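Hypoxanthine-guanine phosphoribosyltransferase from Thermus thermophilus probably transfers the phosphoribosyl group of phosphoribosyl diphosphate to hypoxanthine or guanine, giving IMP or GMP and diphosphate in purine salvage, with magnesium as cofactor. One contact in two of its structures: PDB 3ACD (chain A, 1.89 Å), residues Glu102-Thr107 and Ala130-Pro135, and PDB 3ACC (chain B, 2.16 Å), residues Glu102-Thr107 and Ala130-Pro135. Both blocks share one frame: the second was fitted to the first on N, CA, C and O of the twelve residues, RMSD 0.08 Å. Numbering follows each deposited sequence.

Structure 1 (3ACD). With IMP (inosinic acid), chain C.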
loop_
_atom_site.group_PDB
_atom_site.type_symbol
_atom_site.label_atom_id
_atom_site.label_comp_id
_atom_site.label_asym_id
_atom_site.label_seq_id
_atom_site.Cartn_x
_atom_site.Cartn_y
_atom_site.Cartn_z
ATOM N N GLU A 102 -1.329 -11.615 -0.091
ATOM C CA GLU A 102 -2.694 -11.561 0.425
ATOM C C GLU A 102 -2.761 -11.108 1.873
ATOM O O GLU A 102 -1.778 -11.197 2.599
ATOM C CB GLU A 102 -3.329 -12.951 0.316
ATOM C CG GLU A 102 -4.001 -13.220 -1.009
ATOM C CD GLU A 102 -5.383 -12.615 -1.074
ATOM O OE1 GLU A 102 -5.623 -11.606 -0.379
ATOM O OE2 GLU A 102 -6.225 -13.143 -1.827
ATOM N N ASP A 103 -3.929 -10.628 2.293
ATOM C CA ASP A 103 -4.095 -10.192 3.672
ATOM C C ASP A 103 -4.405 -11.382 4.570
ATOM O O ASP A 103 -3.662 -11.669 5.511
ATOM C CB ASP A 103 -5.196 -9.118 3.798
ATOM C CG ASP A 103 -6.532 -9.529 3.170
ATOM O OD1 ASP A 103 -6.628 -10.594 2.522
ATOM O OD2 ASP A 103 -7.506 -8.757 3.328
ATOM N N ILE A 104 -5.484 -12.090 4.264
ATOM C CA ILE A 104 -5.878 -13.242 5.064
ATOM C C ILE A 104 -6.605 -14.284 4.222
ATOM O O ILE A 104 -7.448 -13.948 3.394
ATOM C CB ILE A 104 -6.783 -12.801 6.242
ATOM C CG1 ILE A 104 -7.222 -14.013 7.069
ATOM C CG2 ILE A 104 -8.001 -12.064 5.713
ATOM C CD1 ILE A 104 -7.922 -13.617 8.363
ATOM N N VAL A 105 -6.246 -15.548 4.421
ATOM C CA VAL A 105 -6.879 -16.641 3.698
ATOM C C VAL A 105 -7.928 -17.223 4.639
ATOM O O VAL A 105 -7.607 -17.710 5.728
ATOM C CB VAL A 105 -5.849 -17.727 3.295
ATOM C CG1 VAL A 105 -6.538 -18.840 2.494
ATOM C CG2 VAL A 105 -4.734 -17.093 2.462
ATOM N N ASP A 106 -9.186 -17.139 4.220
ATOM C CA ASP A 106 -10.306 -17.624 5.013
ATOM C C ASP A 106 -10.758 -18.964 4.445
ATOM O O ASP A 106 -10.189 -19.998 4.793
ATOM C CB ASP A 106 -11.435 -16.588 4.975
ATOM C CG ASP A 106 -12.601 -16.943 5.881
ATOM O OD1 ASP A 106 -12.449 -17.810 6.766
ATOM O OD2 ASP A 106 -13.676 -16.330 5.712
ATOM N N THR A 107 -11.760 -18.956 3.568
ATOM C CA THR A 107 -12.226 -20.207 2.969
ATOM C C THR A 107 -11.236 -20.655 1.895
ATOM O O THR A 107 -11.151 -21.842 1.572
ATOM C CB THR A 107 -13.620 -20.060 2.305
ATOM O OG1 THR A 107 -13.523 -19.211 1.153
ATOM C CG2 THR A 107 -14.623 -19.474 3.289
ATOM N N ALA A 130 0.964 -14.538 2.766
ATOM C CA ALA A 130 -0.268 -14.083 3.394
ATOM C C ALA A 130 0.017 -13.735 4.846
ATOM O O ALA A 130 0.725 -14.467 5.532
ATOM C CB ALA A 130 -1.332 -15.179 3.321
ATOM N N LEU A 131 -0.525 -12.620 5.319
ATOM C CA LEU A 131 -0.286 -12.234 6.704
ATOM C C LEU A 131 -0.962 -13.203 7.670
ATOM O O LEU A 131 -0.355 -13.620 8.654
ATOM C CB LEU A 131 -0.804 -10.820 6.977
ATOM C CG LEU A 131 -0.552 -10.321 8.406
ATOM C CD1 LEU A 131 0.953 -10.154 8.645
ATOM C CD2 LEU A 131 -1.269 -9.003 8.615
ATOM N N LEU A 132 -2.205 -13.574 7.372
ATOM C CA LEU A 132 -2.969 -14.461 8.244
ATOM C C LEU A 132 -3.677 -15.595 7.514
ATOM O O LEU A 132 -3.855 -15.557 6.297
ATOM C CB LEU A 132 -4.029 -13.654 8.996
ATOM C CG LEU A 132 -3.590 -12.403 9.763
ATOM C CD1 LEU A 132 -4.818 -11.575 10.117
ATOM C CD2 LEU A 132 -2.819 -12.802 11.010
ATOM N N SER A 133 -4.092 -16.598 8.280
ATOM C CA SER A 133 -4.819 -17.734 7.735
ATOM C C SER A 133 -5.679 -18.359 8.827
ATOM O O SER A 133 -5.214 -18.560 9.952
ATOM C CB SER A 133 -3.860 -18.788 7.179
ATOM O OG SER A 133 -4.589 -19.897 6.663
ATOM N N LYS A 134 -6.934 -18.646 8.485
ATOM C CA LYS A 134 -7.896 -19.266 9.398
ATOM C C LYS A 134 -8.237 -20.630 8.795
ATOM O O LYS A 134 -9.309 -20.818 8.215
ATOM C CB LYS A 134 -9.159 -18.399 9.500
ATOM C CG LYS A 134 -8.906 -17.013 10.089
ATOM C CD LYS A 134 -10.183 -16.194 10.249
ATOM C CE LYS A 134 -10.792 -15.815 8.906
ATOM N NZ LYS A 134 -11.954 -14.894 9.064
ATOM N N PRO A 135 -7.322 -21.600 8.931
ATOM C CA PRO A 135 -7.490 -22.953 8.397
ATOM C C PRO A 135 -8.757 -23.721 8.771
ATOM O O PRO A 135 -9.196 -24.581 8.009
ATOM C CB PRO A 135 -6.207 -23.662 8.843
ATOM C CG PRO A 135 -5.853 -22.954 10.109
ATOM C CD PRO A 135 -6.093 -21.512 9.743
HETATM P P IMP C . -11.621 -16.175 1.268
HETATM O O1P IMP C . -12.736 -16.793 2.018
HETATM O O2P IMP C . -11.922 -16.270 -0.304
HETATM O O3P IMP C . -10.251 -16.950 1.614
HETATM O "O5'" IMP C . -11.498 -14.627 1.730
HETATM C "C5'" IMP C . -11.063 -13.656 0.781
HETATM C "C4'" IMP C . -11.072 -12.249 1.383
HETATM O "O4'" IMP C . -12.042 -12.153 2.470
HETATM C "C3'" IMP C . -9.726 -11.947 2.081
HETATM O "O3'" IMP C . -8.721 -11.549 1.146
HETATM C "C2'" IMP C . -10.137 -10.788 3.005
HETATM O "O2'" IMP C . -10.109 -9.536 2.311
HETATM C "C1'" IMP C . -11.575 -11.158 3.406
HETATM N N9 IMP C . -11.575 -11.683 4.792
HETATM C C8 IMP C . -11.695 -12.994 5.191
HETATM N N7 IMP C . -11.647 -13.074 6.495
HETATM C C5 IMP C . -11.486 -11.835 7.006
HETATM C C6 IMP C . -11.370 -11.292 8.327
HETATM O O6 IMP C . -11.396 -12.019 9.307
HETATM N N1 IMP C . -11.215 -9.934 8.463
HETATM C C2 IMP C . -11.180 -9.107 7.362
HETATM N N3 IMP C . -11.290 -9.591 6.144
HETATM C C4 IMP C . -11.440 -10.927 5.918
HETATM O O HOH W 1 -14.436 -14.259 7.669
#
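With CG anti to its carbonyl carbon (chi1 -63°) and a bend at chi3 (-67°), K134 reaches across to D106, whose CG lies anti to the backbone N (chi1 -175°). D106 OD1 and K134 NZ form a long salt bridge of 3.7 Å. R137 shares the carboxylate, and a water links OD2 to NZ. Strand 104-105, at the sheet edge and within the PRPP motif of type I phosphoribosyltransferases, pairs in parallel with strand 132-133. K134 NZ donates to O6 of IMP at 2.9 Å and to N7 of IMP at 3.2 Å, with A154 O a further acceptor. I104 CD1 packs on K134 CE at 3.7 Å, while CG2 of I104 touches IMP C4. D103 grips the ribose: OD1 accepts from O3' at 2.7 Å, OD2 from O2'. The backbone nitrogens of D106 and T107 bind the phosphate.

Structure 2 (3ACC). With 5GP (guanosine-5'-monophosphate), chain D.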
loop_
_atom_site.group_PDB
_atom_site.type_symbol
_atom_site.label_atom_id
_atom_site.label_comp_id
_atom_site.label_asym_id
_atom_site.label_seq_id
_atom_site.Cartn_x
_atom_site.Cartn_y
_atom_site.Cartn_z
ATOM N N GLU B 102 -1.188 -11.537 -0.075
ATOM C CA GLU B 102 -2.559 -11.509 0.403
ATOM C C GLU B 102 -2.664 -11.064 1.865
ATOM O O GLU B 102 -1.679 -11.119 2.611
ATOM C CB GLU B 102 -3.145 -12.915 0.251
ATOM C CG GLU B 102 -4.607 -12.997 0.540
ATOM C CD GLU B 102 -5.421 -12.266 -0.493
ATOM O OE1 GLU B 102 -5.590 -12.809 -1.604
ATOM O OE2 GLU B 102 -5.878 -11.147 -0.193
ATOM N N ASP B 103 -3.853 -10.625 2.277
ATOM C CA ASP B 103 -4.044 -10.208 3.663
ATOM C C ASP B 103 -4.351 -11.405 4.563
ATOM O O ASP B 103 -3.613 -11.693 5.505
ATOM C CB ASP B 103 -5.154 -9.148 3.778
ATOM C CG ASP B 103 -6.461 -9.562 3.115
ATOM O OD1 ASP B 103 -6.519 -10.637 2.484
ATOM O OD2 ASP B 103 -7.443 -8.792 3.223
ATOM N N ILE B 104 -5.430 -12.115 4.268
ATOM C CA ILE B 104 -5.797 -13.267 5.073
ATOM C C ILE B 104 -6.538 -14.305 4.244
ATOM O O ILE B 104 -7.342 -13.962 3.380
ATOM C CB ILE B 104 -6.671 -12.835 6.277
ATOM C CG1 ILE B 104 -7.114 -14.065 7.072
ATOM C CG2 ILE B 104 -7.871 -12.024 5.795
ATOM C CD1 ILE B 104 -7.758 -13.716 8.401
ATOM N N VAL B 105 -6.242 -15.576 4.496
ATOM C CA VAL B 105 -6.889 -16.668 3.785
ATOM C C VAL B 105 -7.972 -17.255 4.683
ATOM O O VAL B 105 -7.683 -17.801 5.749
ATOM C CB VAL B 105 -5.876 -17.765 3.412
ATOM C CG1 VAL B 105 -6.591 -18.928 2.701
ATOM C CG2 VAL B 105 -4.777 -17.166 2.521
ATOM N N ASP B 106 -9.222 -17.125 4.249
ATOM C CA ASP B 106 -10.365 -17.622 5.011
ATOM C C ASP B 106 -10.821 -18.968 4.440
ATOM O O ASP B 106 -10.268 -20.013 4.796
ATOM C CB ASP B 106 -11.486 -16.579 4.961
ATOM C CG ASP B 106 -12.621 -16.882 5.918
ATOM O OD1 ASP B 106 -12.411 -17.620 6.907
ATOM O OD2 ASP B 106 -13.729 -16.359 5.689
ATOM N N THR B 107 -11.814 -18.959 3.556
ATOM C CA THR B 107 -12.277 -20.213 2.965
ATOM C C THR B 107 -11.270 -20.669 1.913
ATOM O O THR B 107 -11.181 -21.858 1.601
ATOM C CB THR B 107 -13.657 -20.067 2.280
ATOM O OG1 THR B 107 -13.548 -19.174 1.165
ATOM C CG2 THR B 107 -14.695 -19.535 3.269
ATOM N N ALA B 130 0.899 -14.516 2.779
ATOM C CA ALA B 130 -0.348 -14.038 3.379
ATOM C C ALA B 130 -0.069 -13.703 4.832
ATOM O O ALA B 130 0.584 -14.472 5.534
ATOM C CB ALA B 130 -1.432 -15.111 3.292
ATOM N N LEU B 131 -0.553 -12.558 5.294
ATOM C CA LEU B 131 -0.307 -12.187 6.678
ATOM C C LEU B 131 -0.978 -13.152 7.643
ATOM O O LEU B 131 -0.385 -13.532 8.652
ATOM C CB LEU B 131 -0.808 -10.772 6.968
ATOM C CG LEU B 131 -0.622 -10.341 8.426
ATOM C CD1 LEU B 131 0.861 -10.316 8.771
ATOM C CD2 LEU B 131 -1.236 -8.973 8.638
ATOM N N LEU B 132 -2.206 -13.558 7.317
ATOM C CA LEU B 132 -2.977 -14.440 8.182
ATOM C C LEU B 132 -3.699 -15.585 7.475
ATOM O O LEU B 132 -3.926 -15.548 6.262
ATOM C CB LEU B 132 -4.019 -13.612 8.933
ATOM C CG LEU B 132 -3.507 -12.402 9.721
ATOM C CD1 LEU B 132 -4.684 -11.514 10.116
ATOM C CD2 LEU B 132 -2.741 -12.881 10.949
ATOM N N SER B 133 -4.075 -16.594 8.259
ATOM C CA SER B 133 -4.807 -17.747 7.744
ATOM C C SER B 133 -5.681 -18.388 8.830
ATOM O O SER B 133 -5.229 -18.617 9.956
ATOM C CB SER B 133 -3.835 -18.786 7.179
ATOM O OG SER B 133 -4.537 -19.912 6.679
ATOM N N LYS B 134 -6.939 -18.649 8.488
ATOM C CA LYS B 134 -7.892 -19.281 9.403
ATOM C C LYS B 134 -8.238 -20.649 8.801
ATOM O O LYS B 134 -9.329 -20.853 8.276
ATOM C CB LYS B 134 -9.152 -18.411 9.538
ATOM C CG LYS B 134 -8.882 -17.028 10.134
ATOM C CD LYS B 134 -10.138 -16.151 10.222
ATOM C CE LYS B 134 -10.676 -15.778 8.841
ATOM N NZ LYS B 134 -11.827 -14.829 8.933
ATOM N N PRO B 135 -7.304 -21.608 8.886
ATOM C CA PRO B 135 -7.488 -22.958 8.343
ATOM C C PRO B 135 -8.729 -23.743 8.770
ATOM O O PRO B 135 -9.143 -24.664 8.063
ATOM C CB PRO B 135 -6.183 -23.662 8.718
ATOM C CG PRO B 135 -5.812 -23.004 10.006
ATOM C CD PRO B 135 -6.082 -21.541 9.711
HETATM P P 5GP D . -11.630 -16.178 1.301
HETATM O O1P 5GP D . -12.777 -16.866 1.925
HETATM O O2P 5GP D . -11.833 -16.154 -0.286
HETATM O O3P 5GP D . -10.268 -16.961 1.650
HETATM O "O5'" 5GP D . -11.550 -14.677 1.914
HETATM C "C5'" 5GP D . -10.949 -13.819 0.950
HETATM C "C4'" 5GP D . -11.030 -12.367 1.429
HETATM O "O4'" 5GP D . -12.062 -12.217 2.455
HETATM C "C3'" 5GP D . -9.722 -11.951 2.123
HETATM O "O3'" 5GP D . -8.741 -11.550 1.166
HETATM C "C2'" 5GP D . -10.191 -10.778 2.984
HETATM O "O2'" 5GP D . -10.237 -9.552 2.241
HETATM C "C1'" 5GP D . -11.604 -11.222 3.423
HETATM N N9 5GP D . -11.576 -11.711 4.813
HETATM C C8 5GP D . -11.633 -13.013 5.250
HETATM N N7 5GP D . -11.575 -13.047 6.557
HETATM C C5 5GP D . -11.479 -11.782 7.030
HETATM C C6 5GP D . -11.382 -11.189 8.334
HETATM O O6 5GP D . -11.373 -11.880 9.342
HETATM N N1 5GP D . -11.298 -9.819 8.425
HETATM C C2 5GP D . -11.307 -9.035 7.289
HETATM N N2 5GP D . -11.219 -7.672 7.399
HETATM N N3 5GP D . -11.394 -9.579 6.085
HETATM C C4 5GP D . -11.481 -10.916 5.914
HETATM O O HOH W 2 -14.426 -13.931 7.510
#
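K134 extends over the contact with CG anti to its carbonyl carbon (chi1 -62°) and a bend at chi3 (-66°), meeting D106, whose CG stands anti to the backbone N (chi1 -170°). A salt bridge of 3.5 Å runs between D106 OD1 and K134 NZ. R137 shares this carboxylate as well, and a water spans OD2 and NZ. NZ of K134 donates to O6 of GMP at 3.0 Å and to N7 of GMP at 3.0 Å, and A154 O is a further acceptor. I104 packs its CD1 on K134 CE at 3.6 Å and sets CG2 against GMP C4. D103 holds the ribose, OD1 accepting from O3' at 2.7 Å and OD2 from O2'. Backbone N-H groups of D106 and T107 bind the phosphate, as a PRPP motif does.

What differs
The bound nucleotide is what differs: IMP in structure 1, GMP in structure 2, which carries an amino group, N2, on C2 of the purine where IMP has none. This extra group does not reach the two segments. The nearest of their atoms to GMP N2 are CG2 of I104(B) and OD2 of D103(B), each 5.7 Å from it, so no atom of the two segments touches it directly. The residues round the nucleotide keep their places. The side chains of D103(A), I104(A), D106(A), T107(A) and K134(A) coincide within the error with D103(B), I104(B), D106(B), T107(B) and K134(B), and the backbones superpose. NZ of K134(A) and of K134(B) meets O6 and N7, acceptors that both purines offer, consistent with the lysine keeping its place. Its salt bridge to D106(A) or D106(B) is kept, and so is the water beside the pair. The ribose is held alike by D103(A) and D103(B), whose OD1 also receives the backbone N of I104(A) or I104(B).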